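Local coordinates for hypothetical protein PH1819 (Pyrococcus horikoshii, PDB 2EEN), which is of unknown biochemical function but carries a CYTH domain and probably, like relatives of that family, binds a triphosphate-bearing substrate inside a beta-barrel tunnel, at residues L49-K54 against E94-L99; K70-S75 against D144-A149; K109-Y114 against R168-L173; K118-T123 against V150-K155. All blocks are in the same frame, centred on the assembly; numbering follows the deposited sequence.

Contact 1. Residues L49-K54 against E94-L99; sequences LRIRIK and ELLDRL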
loop_
_atom_site.group_PDB
_atom_site.type_symbol
_atom_site.label_atom_id
_atom_site.label_comp_id
_atom_site.label_asym_id
_atom_site.label_seq_id
_atom_site.Cartn_x
_atom_site.Cartn_y
_atom_site.Cartn_z
ATOM N N LEU A 49 11.426 1.081 1.699
ATOM C CA LEU A 49 9.986 1.027 1.870
ATOM C C LEU A 49 9.793 1.421 3.318
ATOM O O LEU A 49 10.398 0.838 4.221
ATOM C CB LEU A 49 9.438 -0.378 1.625
ATOM C CG LEU A 49 7.912 -0.417 1.764
ATOM C CD1 LEU A 49 7.253 0.428 0.652
ATOM C CD2 LEU A 49 7.439 -1.855 1.684
ATOM N N ARG A 50 8.951 2.416 3.543
ATOM C CA ARG A 50 8.765 2.911 4.891
ATOM C C ARG A 50 7.349 3.317 5.226
ATOM O O ARG A 50 6.574 3.698 4.353
ATOM C CB ARG A 50 9.701 4.115 5.066
ATOM C CG ARG A 50 9.283 5.189 6.057
ATOM C CD ARG A 50 10.069 6.485 5.794
ATOM N NE ARG A 50 9.364 7.406 4.900
ATOM C CZ ARG A 50 9.955 8.362 4.188
ATOM N NH1 ARG A 50 11.268 8.521 4.253
ATOM N NH2 ARG A 50 9.235 9.173 3.423
ATOM N N ILE A 51 6.998 3.178 6.498
ATOM C CA ILE A 51 5.711 3.667 6.952
ATOM C C ILE A 51 6.099 4.779 7.900
ATOM O O ILE A 51 6.866 4.566 8.846
ATOM C CB ILE A 51 4.884 2.623 7.704
ATOM C CG1 ILE A 51 4.241 1.675 6.693
ATOM C CG2 ILE A 51 3.796 3.324 8.517
ATOM C CD1 ILE A 51 3.485 0.529 7.306
ATOM N N ARG A 52 5.593 5.975 7.622
ATOM C CA ARG A 52 5.879 7.136 8.443
ATOM C C ARG A 52 4.656 7.634 9.173
ATOM O O ARG A 52 3.584 7.769 8.586
ATOM C CB ARG A 52 6.407 8.285 7.588
ATOM C CG ARG A 52 6.282 9.642 8.271
ATOM C CD ARG A 52 7.007 10.702 7.475
ATOM N NE ARG A 52 8.432 10.399 7.411
ATOM C CZ ARG A 52 9.307 11.052 6.654
ATOM N NH1 ARG A 52 8.910 12.055 5.879
ATOM N NH2 ARG A 52 10.584 10.701 6.682
ATOM N N ILE A 53 4.826 7.896 10.463
ATOM C CA ILE A 53 3.756 8.459 11.267
ATOM C C ILE A 53 4.231 9.879 11.529
ATOM O O ILE A 53 5.305 10.091 12.093
ATOM C CB ILE A 53 3.570 7.711 12.599
ATOM C CG1 ILE A 53 3.165 6.258 12.325
ATOM C CG2 ILE A 53 2.497 8.408 13.434
ATOM C CD1 ILE A 53 3.024 5.406 13.577
ATOM N N LYS A 54 3.436 10.845 11.085
ATOM C CA LYS A 54 3.761 12.255 11.225
ATOM C C LYS A 54 2.791 12.889 12.217
ATOM O O LYS A 54 1.576 12.787 12.057
ATOM C CB LYS A 54 3.639 12.921 9.850
ATOM C CG LYS A 54 4.090 14.366 9.765
ATOM C CD LYS A 54 3.865 14.901 8.353
ATOM C CE LYS A 54 4.667 14.119 7.320
ATOM N NZ LYS A 54 4.360 14.549 5.921
ATOM N N GLU A 94 0.310 -5.044 9.462
ATOM C CA GLU A 94 0.059 -6.475 9.388
ATOM C C GLU A 94 0.251 -7.000 7.964
ATOM O O GLU A 94 0.820 -8.072 7.759
ATOM C CB GLU A 94 -1.360 -6.773 9.884
ATOM C CG GLU A 94 -1.691 -8.247 10.008
ATOM C CD GLU A 94 -3.071 -8.479 10.599
ATOM O OE1 GLU A 94 -4.041 -7.852 10.120
ATOM O OE2 GLU A 94 -3.187 -9.292 11.538
ATOM N N LEU A 95 -0.218 -6.237 6.984
ATOM C CA LEU A 95 -0.093 -6.632 5.586
ATOM C C LEU A 95 1.373 -6.788 5.196
ATOM O O LEU A 95 1.775 -7.792 4.606
ATOM C CB LEU A 95 -0.759 -5.592 4.683
ATOM C CG LEU A 95 -0.621 -5.850 3.181
ATOM C CD1 LEU A 95 -1.128 -7.250 2.855
ATOM C CD2 LEU A 95 -1.401 -4.796 2.407
ATOM N N LEU A 96 2.175 -5.786 5.521
ATOM C CA LEU A 96 3.591 -5.851 5.206
ATOM C C LEU A 96 4.235 -7.071 5.863
ATOM O O LEU A 96 4.998 -7.784 5.231
ATOM C CB LEU A 96 4.295 -4.567 5.657
ATOM C CG LEU A 96 3.974 -3.317 4.832
ATOM C CD1 LEU A 96 4.788 -2.141 5.345
ATOM C CD2 LEU A 96 4.300 -3.576 3.367
ATOM N N ASP A 97 3.905 -7.322 7.125
ATOM C CA ASP A 97 4.473 -8.462 7.836
ATOM C C ASP A 97 4.115 -9.779 7.145
ATOM O O ASP A 97 4.976 -10.626 6.912
ATOM C CB ASP A 97 3.975 -8.480 9.283
ATOM C CG ASP A 97 4.747 -9.456 10.151
ATOM O OD1 ASP A 97 5.985 -9.312 10.247
ATOM O OD2 ASP A 97 4.117 -10.362 10.734
ATOM N N ARG A 98 2.839 -9.939 6.807
ATOM C CA ARG A 98 2.364 -11.149 6.147
ATOM C C ARG A 98 3.024 -11.351 4.791
ATOM O O ARG A 98 3.284 -12.483 4.385
ATOM C CB ARG A 98 0.844 -11.096 5.976
ATOM C CG ARG A 98 0.066 -11.194 7.280
ATOM C CD ARG A 98 0.222 -12.564 7.917
ATOM N NE ARG A 98 -0.557 -12.685 9.148
ATOM C CZ ARG A 98 -0.678 -13.806 9.853
ATOM N NH1 ARG A 98 -0.070 -14.914 9.453
ATOM N NH2 ARG A 98 -1.407 -13.818 10.961
ATOM N N LEU A 99 3.297 -10.257 4.090
ATOM C CA LEU A 99 3.938 -10.348 2.785
ATOM C C LEU A 99 5.438 -10.603 2.887
ATOM O O LEU A 99 6.114 -10.788 1.884
ATOM C CB LEU A 99 3.657 -9.083 1.972
ATOM C CG LEU A 99 2.191 -8.929 1.568
ATOM C CD1 LEU A 99 1.990 -7.612 0.839
ATOM C CD2 LEU A 99 1.772 -10.086 0.681
#

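Contact 2. Residues K70-S75 against D144-A149; sequences KIDEKS and DEIPEA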
loop_
_atom_site.group_PDB
_atom_site.type_symbol
_atom_site.label_atom_id
_atom_site.label_comp_id
_atom_site.label_asym_id
_atom_site.label_seq_id
_atom_site.Cartn_x
_atom_site.Cartn_y
_atom_site.Cartn_z
ATOM N N LYS A 70 18.999 6.093 -5.906
ATOM C CA LYS A 70 19.413 7.474 -6.117
ATOM C C LYS A 70 19.814 7.565 -7.583
ATOM O O LYS A 70 20.465 6.661 -8.113
ATOM C CB LYS A 70 20.605 7.830 -5.221
ATOM C CG LYS A 70 20.260 7.956 -3.738
ATOM C CD LYS A 70 21.468 8.378 -2.903
ATOM C CE LYS A 70 22.566 7.322 -2.918
ATOM N NZ LYS A 70 22.085 6.011 -2.396
ATOM N N ILE A 71 19.417 8.644 -8.249
ATOM C CA ILE A 71 19.755 8.806 -9.658
ATOM C C ILE A 71 20.745 9.939 -9.878
ATOM O O ILE A 71 21.175 10.187 -11.004
ATOM C CB ILE A 71 18.505 9.082 -10.501
ATOM C CG1 ILE A 71 17.806 10.348 -10.002
ATOM C CG2 ILE A 71 17.567 7.887 -10.443
ATOM C CD1 ILE A 71 16.638 10.776 -10.863
ATOM N N ASP A 72 21.120 10.607 -8.794
ATOM C CA ASP A 72 22.046 11.732 -8.865
ATOM C C ASP A 72 23.222 11.540 -7.907
ATOM O O ASP A 72 23.037 11.175 -6.747
ATOM C CB ASP A 72 21.294 13.025 -8.528
ATOM C CG ASP A 72 22.178 14.250 -8.588
ATOM O OD1 ASP A 72 22.795 14.490 -9.648
ATOM O OD2 ASP A 72 22.249 14.976 -7.576
ATOM N N GLU A 73 24.432 11.797 -8.396
ATOM C CA GLU A 73 25.637 11.634 -7.586
ATOM C C GLU A 73 25.814 12.767 -6.580
ATOM O O GLU A 73 26.487 12.602 -5.561
ATOM C CB GLU A 73 26.879 11.579 -8.486
ATOM C CG GLU A 73 26.611 11.108 -9.905
ATOM C CD GLU A 73 25.797 12.107 -10.711
ATOM O OE1 GLU A 73 26.277 13.243 -10.913
ATOM O OE2 GLU A 73 24.675 11.761 -11.141
ATOM N N LYS A 74 25.207 13.912 -6.870
ATOM C CA LYS A 74 25.324 15.084 -6.009
ATOM C C LYS A 74 24.177 15.294 -5.027
ATOM O O LYS A 74 24.176 16.279 -4.287
ATOM C CB LYS A 74 25.474 16.347 -6.860
ATOM C CG LYS A 74 26.871 16.585 -7.418
ATOM C CD LYS A 74 27.208 15.643 -8.555
ATOM C CE LYS A 74 28.473 16.099 -9.266
ATOM N NZ LYS A 74 29.595 16.311 -8.310
ATOM N N SER A 75 23.202 14.390 -5.015
ATOM C CA SER A 75 22.084 14.556 -4.097
ATOM C C SER A 75 21.437 13.215 -3.723
ATOM O O SER A 75 21.865 12.144 -4.123
ATOM C CB SER A 75 21.054 15.480 -4.754
ATOM O OG SER A 75 20.392 14.774 -5.802
ATOM N N ASP A 144 16.731 15.836 -16.062
ATOM C CA ASP A 144 17.842 16.696 -16.458
ATOM C C ASP A 144 17.781 18.073 -15.798
ATOM O O ASP A 144 18.679 18.897 -15.931
ATOM C CB ASP A 144 17.826 16.841 -17.983
ATOM C CG ASP A 144 18.640 15.710 -18.604
ATOM O OD1 ASP A 144 19.796 15.550 -18.209
ATOM O OD2 ASP A 144 18.114 15.005 -19.460
ATOM N N GLU A 145 16.648 18.331 -15.110
ATOM C CA GLU A 145 16.536 19.570 -14.355
ATOM C C GLU A 145 17.085 19.417 -12.931
ATOM O O GLU A 145 17.218 20.375 -12.189
ATOM C CB GLU A 145 15.061 19.968 -14.311
ATOM C CG GLU A 145 14.485 20.209 -15.706
ATOM C CD GLU A 145 13.029 20.604 -15.588
ATOM O OE1 GLU A 145 12.277 19.888 -14.945
ATOM O OE2 GLU A 145 12.650 21.620 -16.173
ATOM N N ILE A 146 17.384 18.156 -12.545
ATOM C CA ILE A 146 17.873 17.908 -11.182
ATOM C C ILE A 146 19.209 18.609 -10.896
ATOM O O ILE A 146 19.411 19.240 -9.866
ATOM C CB ILE A 146 18.040 16.399 -11.004
ATOM C CG1 ILE A 146 16.671 15.714 -10.960
ATOM C CG2 ILE A 146 18.762 16.100 -9.677
ATOM C CD1 ILE A 146 16.792 14.197 -10.813
ATOM N N PRO A 147 20.187 18.519 -11.815
ATOM C CA PRO A 147 21.473 19.176 -11.569
ATOM C C PRO A 147 21.354 20.655 -11.198
ATOM O O PRO A 147 21.967 21.100 -10.231
ATOM C CB PRO A 147 22.224 18.949 -12.878
ATOM C CG PRO A 147 21.733 17.592 -13.287
ATOM C CD PRO A 147 20.242 17.715 -13.051
ATOM N N GLU A 148 20.565 21.407 -11.959
ATOM C CA GLU A 148 20.375 22.833 -11.685
ATOM C C GLU A 148 19.767 23.049 -10.301
ATOM O O GLU A 148 20.221 23.904 -9.535
ATOM C CB GLU A 148 19.448 23.467 -12.728
ATOM C CG GLU A 148 19.973 23.457 -14.152
ATOM C CD GLU A 148 18.946 23.967 -15.150
ATOM O OE1 GLU A 148 18.569 25.157 -15.064
ATOM O OE2 GLU A 148 18.510 23.177 -16.017
ATOM N N ALA A 149 18.728 22.276 -9.995
ATOM C CA ALA A 149 18.049 22.385 -8.707
ATOM C C ALA A 149 18.996 22.063 -7.560
ATOM O O ALA A 149 18.976 22.728 -6.528
ATOM C CB ALA A 149 16.844 21.452 -8.662
#

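Contact 3. Residues K109-Y114 against R168-L173; sequences KTREKY and RSYLEL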
loop_
_atom_site.group_PDB
_atom_site.type_symbol
_atom_site.label_atom_id
_atom_site.label_comp_id
_atom_site.label_asym_id
_atom_site.label_seq_id
_atom_site.Cartn_x
_atom_site.Cartn_y
_atom_site.Cartn_z
ATOM N N LYS A 109 12.370 11.239 14.755
ATOM C CA LYS A 109 12.948 12.570 14.719
ATOM C C LYS A 109 11.884 13.646 14.826
ATOM O O LYS A 109 10.686 13.371 14.741
ATOM C CB LYS A 109 13.703 12.777 13.403
ATOM C CG LYS A 109 12.772 12.810 12.181
ATOM C CD LYS A 109 13.524 13.168 10.895
ATOM C CE LYS A 109 12.576 13.267 9.706
ATOM N NZ LYS A 109 12.000 11.941 9.325
ATOM N N THR A 110 12.337 14.874 15.041
ATOM C CA THR A 110 11.428 16.005 15.058
ATOM C C THR A 110 11.882 16.778 13.831
ATOM O O THR A 110 13.056 16.726 13.459
ATOM C CB THR A 110 11.548 16.873 16.330
ATOM O OG1 THR A 110 12.875 17.384 16.464
ATOM C CG2 THR A 110 11.190 16.051 17.551
ATOM N N ARG A 111 10.950 17.458 13.181
ATOM C CA ARG A 111 11.273 18.198 11.974
ATOM C C ARG A 111 10.547 19.527 11.980
ATOM O O ARG A 111 9.321 19.572 12.059
ATOM C CB ARG A 111 10.907 17.357 10.749
ATOM C CG ARG A 111 10.873 18.122 9.424
ATOM C CD ARG A 111 10.779 17.172 8.235
ATOM N NE ARG A 111 12.049 16.486 7.989
ATOM C CZ ARG A 111 12.228 15.523 7.091
ATOM N NH1 ARG A 111 11.215 15.107 6.335
ATOM N NH2 ARG A 111 13.430 14.979 6.935
ATOM N N GLU A 112 11.315 20.608 11.921
ATOM C CA GLU A 112 10.730 21.942 11.883
ATOM C C GLU A 112 10.851 22.360 10.426
ATOM O O GLU A 112 11.955 22.411 9.892
ATOM C CB GLU A 112 11.496 22.919 12.768
ATOM C CG GLU A 112 11.222 22.778 14.257
ATOM C CD GLU A 112 12.074 23.717 15.096
ATOM O OE1 GLU A 112 12.326 24.858 14.652
ATOM O OE2 GLU A 112 12.485 23.322 16.208
ATOM N N LYS A 113 9.719 22.651 9.791
ATOM C CA LYS A 113 9.703 23.039 8.384
ATOM C C LYS A 113 9.674 24.546 8.209
ATOM O O LYS A 113 8.941 25.247 8.909
ATOM C CB LYS A 113 8.483 22.444 7.683
ATOM C CG LYS A 113 8.466 20.932 7.574
ATOM C CD LYS A 113 7.256 20.497 6.754
ATOM C CE LYS A 113 7.188 18.992 6.577
ATOM N NZ LYS A 113 5.980 18.613 5.792
ATOM N N TYR A 114 10.469 25.025 7.259
ATOM C CA TYR A 114 10.570 26.446 6.955
ATOM C C TYR A 114 10.393 26.719 5.476
ATOM O O TYR A 114 10.883 25.978 4.629
ATOM C CB TYR A 114 11.935 26.981 7.403
ATOM C CG TYR A 114 12.077 26.999 8.893
ATOM C CD1 TYR A 114 12.399 25.834 9.594
ATOM C CD2 TYR A 114 11.788 28.154 9.623
ATOM C CE1 TYR A 114 12.420 25.818 10.979
ATOM C CE2 TYR A 114 11.804 28.143 11.013
ATOM C CZ TYR A 114 12.118 26.969 11.682
ATOM O OH TYR A 114 12.103 26.938 13.059
ATOM N N ARG A 168 23.760 9.780 2.467
ATOM C CA ARG A 168 23.246 8.616 3.169
ATOM C C ARG A 168 22.008 8.989 3.978
ATOM O O ARG A 168 21.938 10.029 4.615
ATOM C CB ARG A 168 24.327 8.093 4.122
ATOM C CG ARG A 168 25.420 7.278 3.431
ATOM C CD ARG A 168 26.541 6.898 4.405
ATOM N NE ARG A 168 27.047 8.101 5.057
ATOM C CZ ARG A 168 28.011 7.992 6.002
ATOM N NH1 ARG A 168 28.501 6.811 6.344
ATOM N NH2 ARG A 168 28.474 9.102 6.581
ATOM N N SER A 169 21.029 8.102 3.918
ATOM C CA SER A 169 19.777 8.286 4.626
ATOM C C SER A 169 20.012 8.102 6.115
ATOM O O SER A 169 21.018 7.514 6.534
ATOM C CB SER A 169 18.767 7.248 4.158
ATOM O OG SER A 169 19.252 5.940 4.417
ATOM N N TYR A 170 19.082 8.599 6.918
ATOM C CA TYR A 170 19.205 8.432 8.357
ATOM C C TYR A 170 19.239 6.941 8.654
ATOM O O TYR A 170 19.962 6.495 9.545
ATOM C CB TYR A 170 18.023 9.074 9.080
ATOM C CG TYR A 170 17.974 10.573 8.936
ATOM C CD1 TYR A 170 19.113 11.350 9.159
ATOM C CD2 TYR A 170 16.789 11.220 8.595
ATOM C CE1 TYR A 170 19.071 12.730 9.044
ATOM C CE2 TYR A 170 16.737 12.601 8.480
ATOM C CZ TYR A 170 17.877 13.350 8.704
ATOM O OH TYR A 170 17.822 14.712 8.582
ATOM N N LEU A 171 18.455 6.171 7.903
ATOM C CA LEU A 171 18.413 4.726 8.089
ATOM C C LEU A 171 19.807 4.133 7.920
ATOM O O LEU A 171 20.269 3.369 8.768
ATOM C CB LEU A 171 17.466 4.077 7.077
ATOM C CG LEU A 171 17.478 2.545 7.054
ATOM C CD1 LEU A 171 17.012 2.013 8.401
ATOM C CD2 LEU A 171 16.579 2.036 5.934
ATOM N N GLU A 172 20.471 4.486 6.826
ATOM C CA GLU A 172 21.813 3.972 6.560
ATOM C C GLU A 172 22.800 4.383 7.642
ATOM O O GLU A 172 23.655 3.596 8.053
ATOM C CB GLU A 172 22.305 4.467 5.202
ATOM C CG GLU A 172 21.586 3.841 4.026
ATOM C CD GLU A 172 22.011 4.439 2.698
ATOM O OE1 GLU A 172 21.747 5.639 2.469
ATOM O OE2 GLU A 172 22.612 3.709 1.881
ATOM N N LEU A 173 22.687 5.625 8.087
ATOM C CA LEU A 173 23.568 6.141 9.118
ATOM C C LEU A 173 23.340 5.388 10.421
ATOM O O LEU A 173 24.292 5.040 11.120
ATOM C CB LEU A 173 23.314 7.639 9.321
ATOM C CG LEU A 173 23.730 8.506 8.133
ATOM C CD1 LEU A 173 23.289 9.933 8.366
ATOM C CD2 LEU A 173 25.242 8.437 7.944
#

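Contact 4. Residues K118-T123 against V150-K155; sequences KGVTIT and VEKLEK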
loop_
_atom_site.group_PDB
_atom_site.type_symbol
_atom_site.label_atom_id
_atom_site.label_comp_id
_atom_site.label_asym_id
_atom_site.label_seq_id
_atom_site.Cartn_x
_atom_site.Cartn_y
_atom_site.Cartn_z
ATOM N N LYS A 118 9.168 29.782 -3.315
ATOM C CA LYS A 118 8.105 28.981 -3.881
ATOM C C LYS A 118 8.587 27.584 -4.229
ATOM O O LYS A 118 9.519 27.410 -5.011
ATOM C CB LYS A 118 7.523 29.654 -5.117
ATOM C CG LYS A 118 6.315 28.918 -5.659
ATOM C CD LYS A 118 5.675 29.670 -6.806
ATOM C CE LYS A 118 4.471 28.920 -7.330
ATOM N NZ LYS A 118 4.870 27.639 -7.971
ATOM N N GLY A 119 7.955 26.592 -3.618
ATOM C CA GLY A 119 8.312 25.215 -3.895
ATOM C C GLY A 119 9.603 24.738 -3.269
ATOM O O GLY A 119 10.052 23.633 -3.569
ATOM N N VAL A 120 10.205 25.553 -2.410
ATOM C CA VAL A 120 11.450 25.159 -1.747
ATOM C C VAL A 120 11.267 25.232 -0.241
ATOM O O VAL A 120 10.897 26.280 0.302
ATOM C CB VAL A 120 12.624 26.056 -2.142
ATOM C CG1 VAL A 120 13.902 25.543 -1.485
ATOM C CG2 VAL A 120 12.780 26.072 -3.665
ATOM N N THR A 121 11.533 24.113 0.427
ATOM C CA THR A 121 11.372 24.028 1.866
ATOM C C THR A 121 12.621 23.496 2.558
ATOM O O THR A 121 13.320 22.642 2.025
ATOM C CB THR A 121 10.188 23.094 2.219
ATOM O OG1 THR A 121 9.009 23.552 1.548
ATOM C CG2 THR A 121 9.936 23.083 3.723
ATOM N N ILE A 122 12.881 24.013 3.750
ATOM C CA ILE A 122 14.016 23.575 4.552
ATOM C C ILE A 122 13.482 22.934 5.820
ATOM O O ILE A 122 12.500 23.400 6.390
ATOM C CB ILE A 122 14.913 24.766 4.948
ATOM C CG1 ILE A 122 15.963 24.994 3.868
ATOM C CG2 ILE A 122 15.576 24.514 6.311
ATOM C CD1 ILE A 122 16.759 26.253 4.082
ATOM N N THR A 123 14.120 21.862 6.268
ATOM C CA THR A 123 13.679 21.245 7.503
ATOM C C THR A 123 14.836 21.117 8.469
ATOM O O THR A 123 15.960 20.800 8.073
ATOM C CB THR A 123 13.062 19.854 7.262
ATOM O OG1 THR A 123 14.038 18.979 6.677
ATOM C CG2 THR A 123 11.874 19.975 6.330
ATOM N N VAL A 150 19.817 21.034 -7.738
ATOM C CA VAL A 150 20.760 20.648 -6.706
ATOM C C VAL A 150 21.710 21.804 -6.432
ATOM O O VAL A 150 21.983 22.130 -5.284
ATOM C CB VAL A 150 21.573 19.397 -7.115
ATOM C CG1 VAL A 150 22.721 19.176 -6.137
ATOM C CG2 VAL A 150 20.660 18.176 -7.137
ATOM N N GLU A 151 22.205 22.435 -7.492
ATOM C CA GLU A 151 23.119 23.557 -7.334
ATOM C C GLU A 151 22.441 24.687 -6.568
ATOM O O GLU A 151 23.035 25.296 -5.677
ATOM C CB GLU A 151 23.577 24.059 -8.707
ATOM C CG GLU A 151 24.225 22.981 -9.561
ATOM C CD GLU A 151 24.749 23.508 -10.884
ATOM O OE1 GLU A 151 24.004 24.234 -11.578
ATOM O OE2 GLU A 151 25.906 23.187 -11.236
ATOM N N LYS A 152 21.186 24.947 -6.906
ATOM C CA LYS A 152 20.424 26.001 -6.255
ATOM C C LYS A 152 20.235 25.705 -4.771
ATOM O O LYS A 152 20.447 26.568 -3.918
ATOM C CB LYS A 152 19.065 26.135 -6.933
ATOM C CG LYS A 152 18.139 27.119 -6.278
ATOM C CD LYS A 152 16.767 27.024 -6.901
ATOM C CE LYS A 152 15.830 28.026 -6.288
ATOM N NZ LYS A 152 16.236 29.425 -6.604
ATOM N N LEU A 153 19.836 24.477 -4.463
ATOM C CA LEU A 153 19.616 24.101 -3.074
ATOM C C LEU A 153 20.905 24.012 -2.270
ATOM O O LEU A 153 20.937 24.377 -1.093
ATOM C CB LEU A 153 18.846 22.779 -2.999
ATOM C CG LEU A 153 17.317 22.910 -2.950
ATOM C CD1 LEU A 153 16.815 23.884 -4.009
ATOM C CD2 LEU A 153 16.694 21.533 -3.147
ATOM N N GLU A 154 21.975 23.534 -2.900
ATOM C CA GLU A 154 23.240 23.433 -2.200
ATOM C C GLU A 154 23.685 24.837 -1.814
ATOM O O GLU A 154 24.193 25.052 -0.720
ATOM C CB GLU A 154 24.309 22.776 -3.078
ATOM C CG GLU A 154 25.544 22.374 -2.293
ATOM C CD GLU A 154 26.649 21.820 -3.167
ATOM O OE1 GLU A 154 26.356 20.975 -4.041
ATOM O OE2 GLU A 154 27.816 22.219 -2.969
ATOM N N LYS A 155 23.481 25.794 -2.717
ATOM C CA LYS A 155 23.864 27.177 -2.442
ATOM C C LYS A 155 23.105 27.735 -1.243
ATOM O O LYS A 155 23.686 28.380 -0.372
ATOM C CB LYS A 155 23.617 28.064 -3.668
ATOM C CG LYS A 155 23.961 29.530 -3.430
ATOM C CD LYS A 155 23.930 30.332 -4.723
ATOM C CE LYS A 155 24.574 31.694 -4.525
ATOM N NZ LYS A 155 24.647 32.469 -5.794
#

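Contact 1. Residues L49-K54 against E94-L99
Leu96 reaches out from helix 89-98 and places its two methyls on two residues of strand 48-56. CD1 meets Ile51 CD1 at 3.6 Å, the closer of the two approaches, with these side chains reaching tip to tip. CD2 lies 4.0 Å from Leu49 CD2, where the chains run obliquely past one another. Leu96 CG stands anti to its carbonyl carbon (chi1 -71°), which leaves CD1 and CD2 to face Ile51 and Leu49 separately. The CA atoms of Ile51 and Leu96 stay 9.9 Å apart, which means that side chains alone bridge the gap. Phe101, lying against both Leu49 and Leu96, and Leu64, against both Leu49 and Ile51, complete this buried apolar patch.

The rest of segment 94-99 behaves differently. Glu94, Asp97 and Arg98 are exposed and have no part in the strand contact. Leu95 packs on Tyr66 and Leu99 on Phe101, both of the second subunit, whose His37 also binds the Leu99 carbonyl, so the segment serves both the core and the dimer interface.

Strand alternation sends Arg50 and Arg52 to the other face, where their guanidinium groups overlap with an offset; Arg52 NH2 lies 3.3 Å above the Arg50 plane. Arg52 is paired with Asp32, and Arg50 with the Tyr34 hydroxyl. An apolar outer face under a helix and a basic inner face are consistent with a wall of the CYTH-type beta-barrel tunnel.

Contact 2. Residues K70-S75 against D144-A149
Ile71 and Ile146 meet at their CD1 methyls, 3.4 Å apart, shorter than a normal methyl contact, with the two side chains set crosswise. Ile71 gets there with CG1 set between its backbone N and carbonyl carbon (chi1 59°), which brings CD1 closer to the helix than the direction of CB would suggest. Ile146 keeps CG1 beside its backbone N and spends its branches separately: CD1 on Ile71, CG2 on Asp72, whose CG is 4.0 Å from that methyl as the side chains run antiparallel alongside one another. In the CYTH domain the 70-75 loop joins antiparallel strands 59-70 and 78-85, and here it is held against helix 146-160 through Ile146. For Asp72, chi1 -180° carries the carboxylate out over Ile146 CG2, and OD2 accepts from Ser75 OG over 2.6 Å, on the anti side and 17° out of the carboxylate plane. An alanine in place of Asp72 removes the carboxylate, which would probably leave the Ser75 hydroxyl with less to hold its rotation and open a gap beside Ile146 CG2. Ser75 OG has a second partner in Thr77 OG1, while Val4 and Thr77 also pack against Ile146.

Contact 3. Residues K109-Y114 against R168-L173
Lys109, Arg111 and Tyr170 meet in the charged interior of what is probably the CYTH-domain tunnel, the contact's centre lying about 5 Å from that of the chain. Lys109 CD approaches Tyr170 CE2 at 4.1 Å, the lysine chain running roughly perpendicular to the tyrosine. Arg111 NH2 comes to the ring's edge, near its plane, 4.4 Å from the same CE2. Both approaches are loose, and polar partners fix the groups: Asp125 OD2 takes a salt bridge from Arg111 NH2 and a hydrogen bond from Tyr170 OH, so one carboxylate oxygen ties the strand to the helix. Strand 102-117 is a central member of the antiparallel sheet, and helix 170-176 lays its first residue against the strand's inward-facing side chains. Lys109 CE lies 3.3 Å above the Arg111 guanidinium plane, offset toward its rim, and the bend at chi4 (-68°) turns NZ to His30 ND1. Tyr170 also makes a cation-pi contact with Lys7 and an edge-to-face stack with Phe133. The helix start is fixed by a capping box: Glu172 N donates to Ser169 OG (3.1 Å), and Ser169 N returns a nearly straight bond (169°) to the anti lone pair of Glu172 OE1 (2.9 Å).

Contact 4. Residues K118-T123 against V150-K155
Strand 120-127 begins beneath helix 146-160 with Val120 and Leu153 as the nearest pair, their CA atoms 8.3 Å apart. Just before it, the backbone angles of Lys118 and Gly119 fit the two central positions of a type II turn, and the positive phi of Gly119 (75°) favours glycine there; this turn leads out of strand 102-117 and leaves Val120 facing the helix.

Val120 divides its methyls between two helix residues. CG1 lies 4.2 Å from Leu153 CD1, and the two side chains pass side by side, pointing opposite ways. CG2 has a looser neighbour in Lys152 CE at 4.5 Å, where the aliphatic part of the lysine passes along the rim of the contact. The Lys152 chain runs extended from CB to CE, then turns its amine to a salt bridge with Glu117 OE2, on the strand that precedes the turn. Leu153 CB does not point straight at the strand; its chi1 of -91°, off the staggered value, goes with an end that comes nearer to the strand than CB does.

Around this pair Leu153 also touches Ile136 of strand 131-139 and Leu6 of strand 3-9, while Val120 lies against Thr138. One turn earlier, Val150 packs on Val4 and Leu6. Helix 146-160 thus lies across strands 120-127, 131-139 and 3-9 at one edge of the sheet.

From the N terminus, contact 1 opens at 49-54 and closes when helix 89-98 returns to strand 48-56. Contact 2 opens inside that loop, at 70-75, and closes only at 144-149, so it crosses contact 1 and also contacts 3 and 4. Contact 3 starts at 109-114, after contact 1 has closed, and ends with 168-173; contact 4 is nested within it. Contacts 2 and 4 share helix 146-160 and touch through Val150, whereas contacts 3 and 4 join at neighbouring strands 102-117 and 120-127. Contacts 1 and 3 meet at Arg52 and Lys109. Contacts 1, 3 and 4 set three helices on one antiparallel sheet, and contact 2 ties an interstrand loop to one of those helices.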